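Local structure of geranyltranstransferase (IspA) (Helicobacter pylori, 3LLW) at residues L27-E30 with Y35-K38; A39-V44 with N128-E133; E84-Y89 with K159-G164; D94-M99 with T119-G124; M99-L104 with T110-Y115. The protein probably acts as a magnesium-dependent prenyltransferase that lengthens isoprenoid diphosphates, as other members of the FPP/GGPP synthase family do. All blocks are in the same frame, centred on the assembly; numbering follows the deposited sequence.

Contact 1: residues L27-E30 with Y35-K38; sequences LHLE and YLEK
Glu37, in the first turn of helix 36-45, reaches back to the backbone of Leu29 in the loop that leads into that helix. Polar contact rests on one bond: Leu29 N donates to Glu37 OE2 over 3.0 Å and nearly straight, at 161°. The N-H arrives on the anti side of the carboxylate, 24° out of its plane. Glu37 can get there because its CG stands anti to the backbone N (chi1 -176°) and the chain stays extended beyond, carrying the carboxylate clear of the helix. OE2 also lies 3.2 Å from Leu29 O, an acceptor facing an acceptor, an unfavourable approach that the N-H of Leu29 would offset. His28 ND1, 3.7 Å from Glu37 OE2, makes no bond. Leu27 O comes within 3.5 Å of Glu37 CG, a plain van der Waals approach.

Apolar contact runs alongside. Leu29 CB lies 3.8 Å from Glu37 CG. Farther out, Leu29 CD1 meets Leu36 CD2 at 4.1 Å. Both leucines are buried and continue into the second subunit, Leu29 onto its Leu163 and Leu36 onto its Ile158. Leu27 packs on Tyr130 of its own chain and also on Lys159 of the second subunit. Here a connecting loop is fastened to the opening turn of the helix that follows it, at the dimer interface of an all-helical prenyl synthase fold.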
# COMPACT_ATOMS: atom_id res chain seq x y z
N LEU A 27 9.95 -0.49 15.03
CA LEU A 27 10.01 -1.64 14.16
C LEU A 27 11.45 -2.11 14.17
O LEU A 27 12.37 -1.32 13.92
CB LEU A 27 9.52 -1.28 12.75
CG LEU A 27 9.67 -2.36 11.66
CD1 LEU A 27 8.33 -2.70 11.00
CD2 LEU A 27 10.74 -1.95 10.64
N HIS A 28 11.64 -3.37 14.52
CA HIS A 28 12.98 -3.95 14.53
C HIS A 28 13.32 -4.47 13.14
O HIS A 28 12.61 -5.33 12.61
CB HIS A 28 13.11 -5.07 15.58
CG HIS A 28 14.44 -5.76 15.54
ND1 HIS A 28 15.64 -5.08 15.47
CD2 HIS A 28 14.76 -7.08 15.58
CE1 HIS A 28 16.63 -5.95 15.45
NE2 HIS A 28 16.13 -7.17 15.52
N LEU A 29 14.38 -3.92 12.56
CA LEU A 29 14.83 -4.32 11.23
C LEU A 29 16.27 -4.85 11.24
O LEU A 29 17.24 -4.09 11.33
CB LEU A 29 14.68 -3.16 10.24
CG LEU A 29 14.02 -3.39 8.87
CD1 LEU A 29 14.70 -2.52 7.82
CD2 LEU A 29 13.97 -4.84 8.42
N GLU A 30 16.38 -6.17 11.12
CA GLU A 30 17.67 -6.84 11.07
C GLU A 30 18.20 -6.82 9.64
O GLU A 30 17.62 -7.45 8.73
CB GLU A 30 17.53 -8.29 11.56
CG GLU A 30 16.26 -8.57 12.38
CD GLU A 30 16.13 -10.02 12.86
OE1 GLU A 30 16.41 -10.95 12.07
OE2 GLU A 30 15.72 -10.22 14.03
N TYR A 35 21.27 2.59 7.77
CA TYR A 35 20.30 3.57 8.26
C TYR A 35 18.82 3.37 7.95
O TYR A 35 18.01 4.20 8.36
CB TYR A 35 20.74 4.99 7.90
CG TYR A 35 20.89 5.32 6.43
CD1 TYR A 35 19.80 5.20 5.53
CD2 TYR A 35 22.10 5.82 5.93
CE1 TYR A 35 19.93 5.53 4.18
CE2 TYR A 35 22.24 6.17 4.59
CZ TYR A 35 21.15 6.02 3.71
OH TYR A 35 21.29 6.35 2.39
N LEU A 36 18.46 2.31 7.25
CA LEU A 36 17.08 2.11 6.81
C LEU A 36 16.04 2.03 7.95
O LEU A 36 14.93 2.55 7.83
CB LEU A 36 16.98 0.90 5.88
CG LEU A 36 15.74 0.85 4.98
CD1 LEU A 36 15.83 1.92 3.89
CD2 LEU A 36 15.60 -0.53 4.38
N GLU A 37 16.42 1.39 9.06
CA GLU A 37 15.55 1.21 10.21
C GLU A 37 15.20 2.51 10.95
O GLU A 37 14.06 2.69 11.40
CB GLU A 37 16.19 0.21 11.19
CG GLU A 37 15.34 -0.14 12.41
CD GLU A 37 16.18 -0.72 13.53
OE1 GLU A 37 16.68 0.08 14.36
OE2 GLU A 37 16.35 -1.96 13.58
N LYS A 38 16.18 3.41 11.09
CA LYS A 38 15.91 4.71 11.71
C LYS A 38 15.20 5.64 10.73
O LYS A 38 14.29 6.38 11.12
CB LYS A 38 17.17 5.37 12.32
CG LYS A 38 18.44 5.31 11.48
CD LYS A 38 19.59 4.57 12.19
CE LYS A 38 19.30 3.09 12.49
NZ LYS A 38 19.24 2.23 11.27

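Contact 2: residues A39-V44 with N128-E133; sequences AFFEMV and NTYSFE
Helices 36-45 and 117-137 keep their backbones well apart where Phe40 meets Tyr130, the two CA atoms lying 10.1 Å from each other, and aromatic side chains bridge the gap. This is helix-to-helix packing inside the all-alpha prenyl synthase fold, and all three residues that touch are buried. Phe40 and Tyr130 form a T-shaped pair: the edge of the phenylalanine is directed at a face of the tyrosine, with centroids 5.1 Å apart and planes 81° from each other. Both residues hold CG anti to the backbone N (chi1 178° for Phe40), which sends each ring out toward the opposite helix. Phe41 adds a looser apolar touch, its CE1 lying 4.4 Å from Tyr130 CE1, and Val44 CB sits over the centre of one face of the Phe41 ring. The hydroxyl of Tyr130 is hydrogen-bonded to His25 NE2, a bond that pins the far end of the ring receiving the Phe40 edge. On the other side of helix 117-137, Phe132 stacks on Phe132 of the second subunit. Phe40 CZ does not point at the middle of the tyrosine ring; it lies off toward the rim, 3.5 Å from Tyr130 CG, with Tyr130 CB in the plane of the phenylalanine ring.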
# COMPACT_ATOMS: atom_id res chain seq x y z
N ALA A 39 15.59 5.57 9.46
CA ALA A 39 14.98 6.36 8.39
C ALA A 39 13.50 6.00 8.13
O ALA A 39 12.76 6.85 7.63
CB ALA A 39 15.77 6.19 7.14
N PHE A 40 13.10 4.77 8.45
CA PHE A 40 11.72 4.31 8.24
C PHE A 40 10.65 5.17 8.92
O PHE A 40 9.73 5.63 8.25
CB PHE A 40 11.56 2.83 8.66
CG PHE A 40 10.16 2.30 8.50
CD1 PHE A 40 9.54 2.27 7.25
CD2 PHE A 40 9.45 1.83 9.61
CE1 PHE A 40 8.25 1.77 7.10
CE2 PHE A 40 8.15 1.33 9.48
CZ PHE A 40 7.55 1.29 8.23
N PHE A 41 10.79 5.40 10.22
CA PHE A 41 9.75 6.08 10.99
C PHE A 41 10.07 7.55 11.28
O PHE A 41 9.23 8.28 11.81
CB PHE A 41 9.50 5.32 12.29
CG PHE A 41 8.04 5.19 12.65
CD1 PHE A 41 7.17 4.48 11.82
CD2 PHE A 41 7.55 5.75 13.83
CE1 PHE A 41 5.81 4.33 12.16
CE2 PHE A 41 6.20 5.61 14.18
CZ PHE A 41 5.33 4.90 13.34
N GLU A 42 11.28 7.97 10.92
CA GLU A 42 11.79 9.30 11.20
C GLU A 42 10.83 10.45 10.86
O GLU A 42 10.61 11.33 11.70
CB GLU A 42 13.13 9.49 10.46
CG GLU A 42 13.97 10.62 11.00
CD GLU A 42 15.35 10.69 10.37
OE1 GLU A 42 15.93 9.62 10.07
OE2 GLU A 42 15.87 11.81 10.19
N MET A 43 10.26 10.43 9.65
CA MET A 43 9.32 11.48 9.23
C MET A 43 7.95 11.35 9.91
O MET A 43 7.17 12.31 9.93
CB MET A 43 9.18 11.51 7.70
CG MET A 43 10.47 11.76 6.93
SD MET A 43 11.44 13.18 7.48
CE MET A 43 12.90 12.42 8.10
N VAL A 44 7.64 10.18 10.45
CA VAL A 44 6.39 10.03 11.23
C VAL A 44 6.61 10.66 12.60
O VAL A 44 5.74 11.36 13.12
CB VAL A 44 5.95 8.55 11.40
CG1 VAL A 44 4.51 8.46 11.97
CG2 VAL A 44 6.04 7.80 10.09
N ASN A 128 3.48 3.46 2.92
CA ASN A 128 2.25 3.12 2.21
C ASN A 128 1.82 1.69 2.50
O ASN A 128 0.70 1.49 2.91
CB ASN A 128 2.49 3.30 0.71
CG ASN A 128 1.25 3.10 -0.14
OD1 ASN A 128 0.14 2.79 0.34
ND2 ASN A 128 1.44 3.26 -1.44
N THR A 129 2.70 0.71 2.26
CA THR A 129 2.42 -0.71 2.56
C THR A 129 2.23 -0.98 4.05
O THR A 129 1.34 -1.78 4.46
CB THR A 129 3.54 -1.63 1.99
OG1 THR A 129 3.79 -1.28 0.63
CG2 THR A 129 3.12 -3.08 2.03
N TYR A 130 3.04 -0.30 4.86
CA TYR A 130 2.96 -0.44 6.34
C TYR A 130 1.61 -0.12 6.98
O TYR A 130 1.24 -0.74 7.97
CB TYR A 130 4.06 0.34 7.06
CG TYR A 130 4.29 -0.09 8.49
CD1 TYR A 130 4.16 0.81 9.53
CD2 TYR A 130 4.62 -1.41 8.80
CE1 TYR A 130 4.37 0.43 10.85
CE2 TYR A 130 4.82 -1.81 10.11
CZ TYR A 130 4.69 -0.89 11.13
OH TYR A 130 4.88 -1.28 12.44
N SER A 131 0.89 0.87 6.43
CA SER A 131 -0.47 1.24 6.87
C SER A 131 -1.43 0.07 6.81
O SER A 131 -2.32 -0.06 7.63
CB SER A 131 -1.03 2.32 5.95
OG SER A 131 -0.10 3.36 5.76
N PHE A 132 -1.23 -0.79 5.82
CA PHE A 132 -2.07 -1.94 5.63
C PHE A 132 -1.66 -3.11 6.50
O PHE A 132 -2.52 -3.88 6.97
CB PHE A 132 -2.20 -2.25 4.13
CG PHE A 132 -2.73 -1.06 3.34
CD1 PHE A 132 -4.07 -0.73 3.38
CD2 PHE A 132 -1.85 -0.20 2.63
CE1 PHE A 132 -4.58 0.38 2.70
CE2 PHE A 132 -2.35 0.92 1.94
CZ PHE A 132 -3.72 1.21 1.97
N GLU A 133 -0.36 -3.20 6.80
CA GLU A 133 0.15 -4.17 7.76
C GLU A 133 -0.32 -3.84 9.17
O GLU A 133 -0.78 -4.74 9.88
CB GLU A 133 1.68 -4.26 7.73
CG GLU A 133 2.24 -5.45 8.56
CD GLU A 133 3.75 -5.65 8.43
OE1 GLU A 133 4.47 -4.73 7.97
OE2 GLU A 133 4.22 -6.75 8.80

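Contact 3: residues E84-Y89 with K159-G164; sequences ECLHTY and KGMILG. With SO4 (sulfate ion), chain F.
Tyr89 is the residue through which helix 73-94 reaches both touching side chains of the opposite segment, Met161 and Ile162. Its hydroxyl oxygen ends against the tip of Ile162, with Tyr89 OH 3.4 Å from Ile162 CD1, the two side chains crossing at about a right angle. The methyl of Met161 approaches the ring obliquely, Met161 CE lying 3.9 Å from Tyr89 CE2. That same CE reaches Leu86 CG at 4.4 Å, so one methyl touches two residues about a helical turn apart. Met161 runs extended until its last torsion, where a bend (chi3 72°) swings CE round to them.

The next shell surrounds these groups. Leu86 CA lies in the plane of the Tyr89 ring, at its edge. Gly160 occupies the N-cap position of helix 161-170, which sets Met161 and Ile162 in its first turn, and Leu192 of helix 178-204 packs on both Leu86 and Met161. Ile162 also touches Ala126 of the second subunit. In the polyprenyl synthase fold, helix 73-94 runs on to the aspartate-rich motif, and Tyr89 sits about 9 Å, side chain to side chain, from the magnesium ligand Asp94.

Around the helix from Tyr89, Thr88 OG1 donates to Glu84 O at 2.6 Å, from 42° above the carbonyl plane, and Thr88 N shares this acceptor. His87 NE2 makes a weak bond of 3.5 Å to sulfate O1. The sulfate, probably from the crystallisation liquor, is also bound by Arg52, consistent with the pocket for the isopentenyl diphosphate headgroup in relatives.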
# COMPACT_ATOMS: atom_id res chain seq x y z
N GLU A 84 -1.97 7.79 9.94
CA GLU A 84 -0.88 8.75 10.05
C GLU A 84 0.26 8.35 9.11
O GLU A 84 0.80 9.21 8.43
CB GLU A 84 -0.46 8.92 11.53
CG GLU A 84 0.56 10.05 11.84
CD GLU A 84 0.10 11.48 11.50
OE1 GLU A 84 -1.12 11.73 11.33
OE2 GLU A 84 0.99 12.36 11.40
N CYS A 85 0.57 7.06 9.02
CA CYS A 85 1.58 6.54 8.07
C CYS A 85 1.28 6.83 6.60
O CYS A 85 2.18 7.26 5.85
CB CYS A 85 1.81 5.04 8.28
SG CYS A 85 2.68 4.69 9.80
N LEU A 86 0.03 6.61 6.19
CA LEU A 86 -0.41 6.94 4.84
C LEU A 86 -0.27 8.43 4.55
O LEU A 86 0.20 8.80 3.49
CB LEU A 86 -1.86 6.51 4.61
CG LEU A 86 -2.19 6.27 3.13
CD1 LEU A 86 -1.47 5.04 2.61
CD2 LEU A 86 -3.69 6.11 2.93
N HIS A 87 -0.64 9.27 5.51
CA HIS A 87 -0.48 10.70 5.36
C HIS A 87 1.01 11.08 5.23
O HIS A 87 1.36 11.93 4.42
CB HIS A 87 -1.11 11.46 6.53
CG HIS A 87 -0.80 12.93 6.55
ND1 HIS A 87 -1.19 13.79 5.54
CD2 HIS A 87 -0.13 13.69 7.45
CE1 HIS A 87 -0.76 15.01 5.81
NE2 HIS A 87 -0.12 14.98 6.97
N THR A 88 1.86 10.45 6.04
CA THR A 88 3.29 10.76 6.07
C THR A 88 3.98 10.35 4.77
O THR A 88 4.83 11.08 4.27
CB THR A 88 3.97 10.04 7.25
OG1 THR A 88 3.20 10.25 8.43
CG2 THR A 88 5.38 10.58 7.47
N TYR A 89 3.61 9.18 4.24
CA TYR A 89 4.20 8.68 3.00
C TYR A 89 3.92 9.63 1.84
O TYR A 89 4.81 9.89 1.01
CB TYR A 89 3.75 7.24 2.67
CG TYR A 89 2.92 7.09 1.40
CD1 TYR A 89 3.50 7.21 0.13
CD2 TYR A 89 1.56 6.81 1.47
CE1 TYR A 89 2.76 7.11 -1.02
CE2 TYR A 89 0.80 6.71 0.32
CZ TYR A 89 1.40 6.83 -0.91
OH TYR A 89 0.67 6.72 -2.05
N LYS A 159 -8.14 6.70 -6.82
CA LYS A 159 -9.44 7.33 -6.92
C LYS A 159 -9.62 8.45 -5.90
O LYS A 159 -10.62 9.18 -5.94
CB LYS A 159 -10.53 6.26 -6.70
CG LYS A 159 -10.94 5.54 -7.98
CD LYS A 159 -10.88 4.02 -7.84
CE LYS A 159 -12.02 3.42 -7.02
NZ LYS A 159 -11.55 3.04 -5.66
N GLY A 160 -8.68 8.58 -4.97
CA GLY A 160 -8.71 9.64 -3.96
C GLY A 160 -7.41 10.45 -3.90
O GLY A 160 -7.11 11.23 -4.81
N MET A 161 -6.64 10.23 -2.84
CA MET A 161 -5.51 11.10 -2.47
C MET A 161 -4.46 11.23 -3.57
O MET A 161 -3.99 12.33 -3.85
CB MET A 161 -4.90 10.61 -1.16
CG MET A 161 -3.76 11.44 -0.62
SD MET A 161 -2.95 10.64 0.79
CE MET A 161 -2.11 9.31 -0.10
N ILE A 162 -4.14 10.11 -4.22
CA ILE A 162 -3.16 10.07 -5.31
C ILE A 162 -3.60 10.86 -6.55
O ILE A 162 -2.81 11.67 -7.07
CB ILE A 162 -2.72 8.63 -5.64
CG1 ILE A 162 -1.84 8.11 -4.51
CG2 ILE A 162 -1.93 8.56 -6.93
CD1 ILE A 162 -1.84 6.60 -4.40
N LEU A 163 -4.84 10.65 -7.00
CA LEU A 163 -5.42 11.50 -8.05
C LEU A 163 -5.25 12.98 -7.75
O LEU A 163 -4.78 13.74 -8.60
CB LEU A 163 -6.90 11.21 -8.28
CG LEU A 163 -7.65 12.05 -9.32
CD1 LEU A 163 -6.92 12.02 -10.65
CD2 LEU A 163 -9.09 11.53 -9.48
N GLY A 164 -5.63 13.39 -6.54
CA GLY A 164 -5.49 14.77 -6.14
C GLY A 164 -4.04 15.26 -6.13
O GLY A 164 -3.77 16.41 -6.50
S SO4 F . -1.16 17.82 9.75
O1 SO4 F . 0.23 17.50 9.37
O2 SO4 F . -2.00 17.94 8.55
O3 SO4 F . -1.72 16.79 10.64
O4 SO4 F . -1.17 19.11 10.43

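Contact 4: residues D94-M99 with T119-G124; sequences DDLPCM and TAVLIG
Leu96 alone carries this contact from the loop side, pressing its two methyls onto Ala120 and Val121 of helix 117-137. Leu96 CD2 lies 3.7 Å from Ala120 CB, and CD1 of the leucine meets Val121 CG2 at 3.9 Å. The CD2 methyl also reaches Val121 CG2, at 4.1 Å, which puts the fork of the leucine astride that branch. With CG anti to the carbonyl carbon (chi1 -70°), both methyls reach the helix, and the side chain crosses the valine at about a right angle. All three residues are buried, and the CA atoms of Leu96 and Ala120 are the nearest across the two segments, 7.6 Å apart.

The rest of the loop stands off. Pro97, Cys98 and Met99 are partly exposed and turn back in a type I beta turn, closed by Met99 N donating to Leu96 O at 2.8 Å. Cys98 and Met99 instead pack on Thr118 of the second subunit. Asp94, at the end of helix 73-94, and Asp95 open the DDxxxxD sequence that ends at Asp100, the first aspartate-rich motif of the family. Asp95 is buried and forms a salt bridge with Arg105, whereas Asp94, partly exposed, holds OD1 close to OD2 of Asp100.

Leu96 thus seats the loop on its helix while the carboxylates gather elsewhere. Asp94 and Asp100 are known magnesium ligands, although no metal is bound to this chain; their closeness is what a shared cation would be expected to relieve.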
# COMPACT_ATOMS: atom_id res chain seq x y z
N ASP A 94 5.69 13.87 -1.87
CA ASP A 94 5.48 15.26 -2.26
C ASP A 94 6.79 16.08 -2.21
O ASP A 94 6.99 16.96 -3.04
CB ASP A 94 4.45 15.92 -1.35
CG ASP A 94 4.08 17.32 -1.81
OD1 ASP A 94 3.61 17.48 -2.95
OD2 ASP A 94 4.28 18.27 -1.01
N ASP A 95 7.68 15.76 -1.27
CA ASP A 95 8.90 16.53 -1.00
C ASP A 95 10.04 16.28 -1.99
O ASP A 95 11.01 17.04 -2.01
CB ASP A 95 9.40 16.26 0.42
CG ASP A 95 8.64 17.04 1.48
OD1 ASP A 95 8.15 18.16 1.19
OD2 ASP A 95 8.54 16.55 2.62
N LEU A 96 9.91 15.22 -2.78
CA LEU A 96 10.95 14.74 -3.70
C LEU A 96 11.39 15.77 -4.74
O LEU A 96 10.60 16.64 -5.10
CB LEU A 96 10.47 13.47 -4.41
CG LEU A 96 10.31 12.15 -3.64
CD1 LEU A 96 9.64 11.13 -4.53
CD2 LEU A 96 11.62 11.61 -3.14
N PRO A 97 12.66 15.68 -5.23
CA PRO A 97 13.16 16.66 -6.21
C PRO A 97 12.31 16.76 -7.48
O PRO A 97 12.18 17.86 -8.03
CB PRO A 97 14.58 16.15 -6.53
CG PRO A 97 14.98 15.37 -5.32
CD PRO A 97 13.71 14.70 -4.87
N CYS A 98 11.73 15.65 -7.93
CA CYS A 98 10.84 15.68 -9.10
C CYS A 98 9.52 16.40 -8.79
O CYS A 98 8.86 16.89 -9.71
CB CYS A 98 10.60 14.28 -9.68
SG CYS A 98 9.50 13.19 -8.72
N MET A 99 9.15 16.46 -7.51
CA MET A 99 7.93 17.16 -7.09
C MET A 99 8.26 18.52 -6.41
O MET A 99 8.84 19.39 -7.07
CB MET A 99 7.02 16.24 -6.25
CG MET A 99 6.15 15.33 -7.12
SD MET A 99 5.11 14.08 -6.29
CE MET A 99 6.19 12.67 -6.55
N THR A 119 16.32 6.21 -1.08
CA THR A 119 15.85 6.02 0.30
C THR A 119 14.47 6.63 0.55
O THR A 119 13.58 5.95 1.08
CB THR A 119 16.87 6.58 1.33
OG1 THR A 119 18.14 5.94 1.16
CG2 THR A 119 16.38 6.35 2.76
N ALA A 120 14.29 7.89 0.16
CA ALA A 120 13.00 8.57 0.26
C ALA A 120 11.86 7.89 -0.51
O ALA A 120 10.80 7.67 0.06
CB ALA A 120 13.11 10.02 -0.15
N VAL A 121 12.07 7.57 -1.79
CA VAL A 121 11.05 6.88 -2.58
C VAL A 121 10.63 5.58 -1.91
O VAL A 121 9.42 5.31 -1.71
CB VAL A 121 11.52 6.58 -4.03
CG1 VAL A 121 10.46 5.76 -4.79
CG2 VAL A 121 11.78 7.87 -4.78
N LEU A 122 11.64 4.80 -1.52
CA LEU A 122 11.44 3.48 -0.94
C LEU A 122 10.83 3.51 0.46
O LEU A 122 9.99 2.66 0.79
CB LEU A 122 12.74 2.66 -0.96
CG LEU A 122 13.21 2.24 -2.35
CD1 LEU A 122 14.56 1.56 -2.26
CD2 LEU A 122 12.16 1.36 -3.10
N ILE A 123 11.24 4.48 1.27
CA ILE A 123 10.59 4.68 2.57
C ILE A 123 9.14 5.18 2.49
O ILE A 123 8.29 4.69 3.26
CB ILE A 123 11.48 5.43 3.57
CG1 ILE A 123 12.42 4.41 4.20
CG2 ILE A 123 10.67 6.06 4.70
CD1 ILE A 123 13.69 4.99 4.63
N GLY A 124 8.83 6.09 1.56
CA GLY A 124 7.42 6.40 1.28
C GLY A 124 6.63 5.15 0.85
O GLY A 124 5.51 4.93 1.29

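Contact 5: residues M99-L104 with T110-Y115; sequences MDNAAL and TLHAKY
The loop that leaves the aspartate-rich motif enters a small beta hairpin, strands 104-105 and 108-109, and Ala102 to Leu104 meet the residues that follow its return strand. Thr110 does most of the gripping. Its hydroxyl donates to Ala102 O over 2.7 Å, in the carbonyl plane and on a lone pair, while its backbone N donates to Ala103 O at 3.1 Å and 163°, from well above that carbonyl's plane. The two bonds take neighbouring carbonyls with one residue. Thr110 OG1 stands between its backbone N and carbonyl carbon (chi1 52°), which leaves CG2 to lie against Leu104, with Thr110 CG2 3.7 Å from Leu104 C.

Thr110 is also the N-cap residue of the short helix 111-114, so the clasp joins the loop before the hairpin to the start of the helix after it. At the surface, Ala103 CB rests 4.0 Å from Ala113 CB. Asp100, a known magnesium ligand, lies toward the other end of segment 99-104 and has its backbone bonded to that of Asp94.

His112 swings its ring toward the loop. Ala102 O approaches it obliquely, 3.1 Å from His112 CE1, at an angle too poor for a bond with NE2. A water makes the polar link instead: it lies in the plane of the imidazole, 2.9 Å from His112 NE2, and donates to Asn101 OD1 at 2.7 Å.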
# COMPACT_ATOMS: atom_id res chain seq x y z
N MET A 99 9.15 16.46 -7.51
CA MET A 99 7.93 17.16 -7.09
C MET A 99 8.26 18.52 -6.41
O MET A 99 8.84 19.39 -7.07
CB MET A 99 7.02 16.24 -6.25
CG MET A 99 6.15 15.33 -7.12
SD MET A 99 5.11 14.08 -6.29
CE MET A 99 6.19 12.67 -6.55
N ASP A 100 7.92 18.70 -5.14
CA ASP A 100 8.15 20.00 -4.47
C ASP A 100 9.61 20.37 -4.18
O ASP A 100 9.90 21.53 -3.88
CB ASP A 100 7.31 20.15 -3.19
CG ASP A 100 5.87 20.53 -3.49
OD1 ASP A 100 5.48 21.65 -3.10
OD2 ASP A 100 5.15 19.73 -4.13
N ASN A 101 10.51 19.39 -4.27
CA ASN A 101 11.95 19.60 -4.07
C ASN A 101 12.32 20.33 -2.77
O ASN A 101 13.05 21.33 -2.78
CB ASN A 101 12.57 20.28 -5.31
CG ASN A 101 14.06 20.08 -5.40
OD1 ASN A 101 14.66 19.33 -4.63
ND2 ASN A 101 14.68 20.76 -6.36
N ALA A 102 11.79 19.83 -1.66
CA ALA A 102 11.98 20.45 -0.34
C ALA A 102 13.06 19.74 0.49
O ALA A 102 12.92 18.55 0.78
CB ALA A 102 10.65 20.49 0.41
N ALA A 103 14.11 20.47 0.87
CA ALA A 103 15.16 19.92 1.74
C ALA A 103 14.80 19.96 3.24
O ALA A 103 15.45 19.30 4.06
CB ALA A 103 16.50 20.61 1.48
N LEU A 104 13.76 20.73 3.57
CA LEU A 104 13.20 20.77 4.93
C LEU A 104 11.70 20.51 4.97
O LEU A 104 10.97 20.82 4.03
CB LEU A 104 13.53 22.10 5.64
CG LEU A 104 15.01 22.42 5.91
CD1 LEU A 104 15.26 23.93 6.11
CD2 LEU A 104 15.58 21.60 7.08
N THR A 110 14.43 16.58 5.15
CA THR A 110 13.67 15.53 4.50
C THR A 110 14.59 14.36 4.14
O THR A 110 15.82 14.52 4.12
CB THR A 110 12.95 16.05 3.25
OG1 THR A 110 13.91 16.70 2.42
CG2 THR A 110 11.85 17.03 3.63
N LEU A 111 14.00 13.20 3.84
CA LEU A 111 14.78 11.99 3.59
C LEU A 111 15.80 12.05 2.44
O LEU A 111 16.87 11.45 2.54
CB LEU A 111 13.87 10.78 3.44
CG LEU A 111 13.06 10.39 4.67
CD1 LEU A 111 11.98 9.37 4.31
CD2 LEU A 111 13.97 9.83 5.75
N HIS A 112 15.48 12.75 1.35
CA HIS A 112 16.44 12.82 0.24
C HIS A 112 17.57 13.79 0.51
O HIS A 112 18.66 13.67 -0.07
CB HIS A 112 15.74 13.16 -1.07
CG HIS A 112 14.99 14.44 -1.04
ND1 HIS A 112 13.73 14.53 -0.50
CD2 HIS A 112 15.33 15.69 -1.44
CE1 HIS A 112 13.31 15.79 -0.59
NE2 HIS A 112 14.27 16.51 -1.16
N ALA A 113 17.32 14.77 1.37
CA ALA A 113 18.36 15.70 1.78
C ALA A 113 19.30 15.01 2.77
O ALA A 113 20.52 15.06 2.61
CB ALA A 113 17.75 16.96 2.39
N LYS A 114 18.71 14.35 3.77
CA LYS A 114 19.48 13.70 4.83
C LYS A 114 20.20 12.45 4.34
O LYS A 114 21.34 12.18 4.74
CB LYS A 114 18.58 13.37 6.02
CG LYS A 114 19.37 12.90 7.24
CD LYS A 114 18.48 12.74 8.47
CE LYS A 114 19.28 12.15 9.63
NZ LYS A 114 18.60 12.34 10.93
N TYR A 115 19.54 11.69 3.47
CA TYR A 115 20.11 10.43 2.99
C TYR A 115 20.36 10.49 1.49
O TYR A 115 21.41 10.96 1.06
CB TYR A 115 19.22 9.25 3.38
CG TYR A 115 18.94 9.14 4.86
CD1 TYR A 115 19.95 8.73 5.75
CD2 TYR A 115 17.68 9.42 5.38
CE1 TYR A 115 19.70 8.61 7.12
CE2 TYR A 115 17.42 9.31 6.73
CZ TYR A 115 18.42 8.90 7.60
OH TYR A 115 18.15 8.79 8.95
O HOH W 1 15.36 19.04 -2.07

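In the fold
From the N terminus, contact 1 closes first, a short loop ahead of helix 36-45, and it is finished before any other opens. Contact 2 begins farther along the same helix and closes on helix 117-137. Contact 3 opens inside that span, on helix 73-94, and closes beyond it on helix 161-170, so contacts 2 and 3 cross. Contact 4 nests within both, joining the aspartate-rich loop to helix 117-137, and contact 5 nests within contact 4, sharing Met99 with it. Glu42 ties contact 2 to contact 5 through Lys114 and Tyr115. Contacts 1 to 4 each meet the second subunit through several residues; contact 5 does so through Met99.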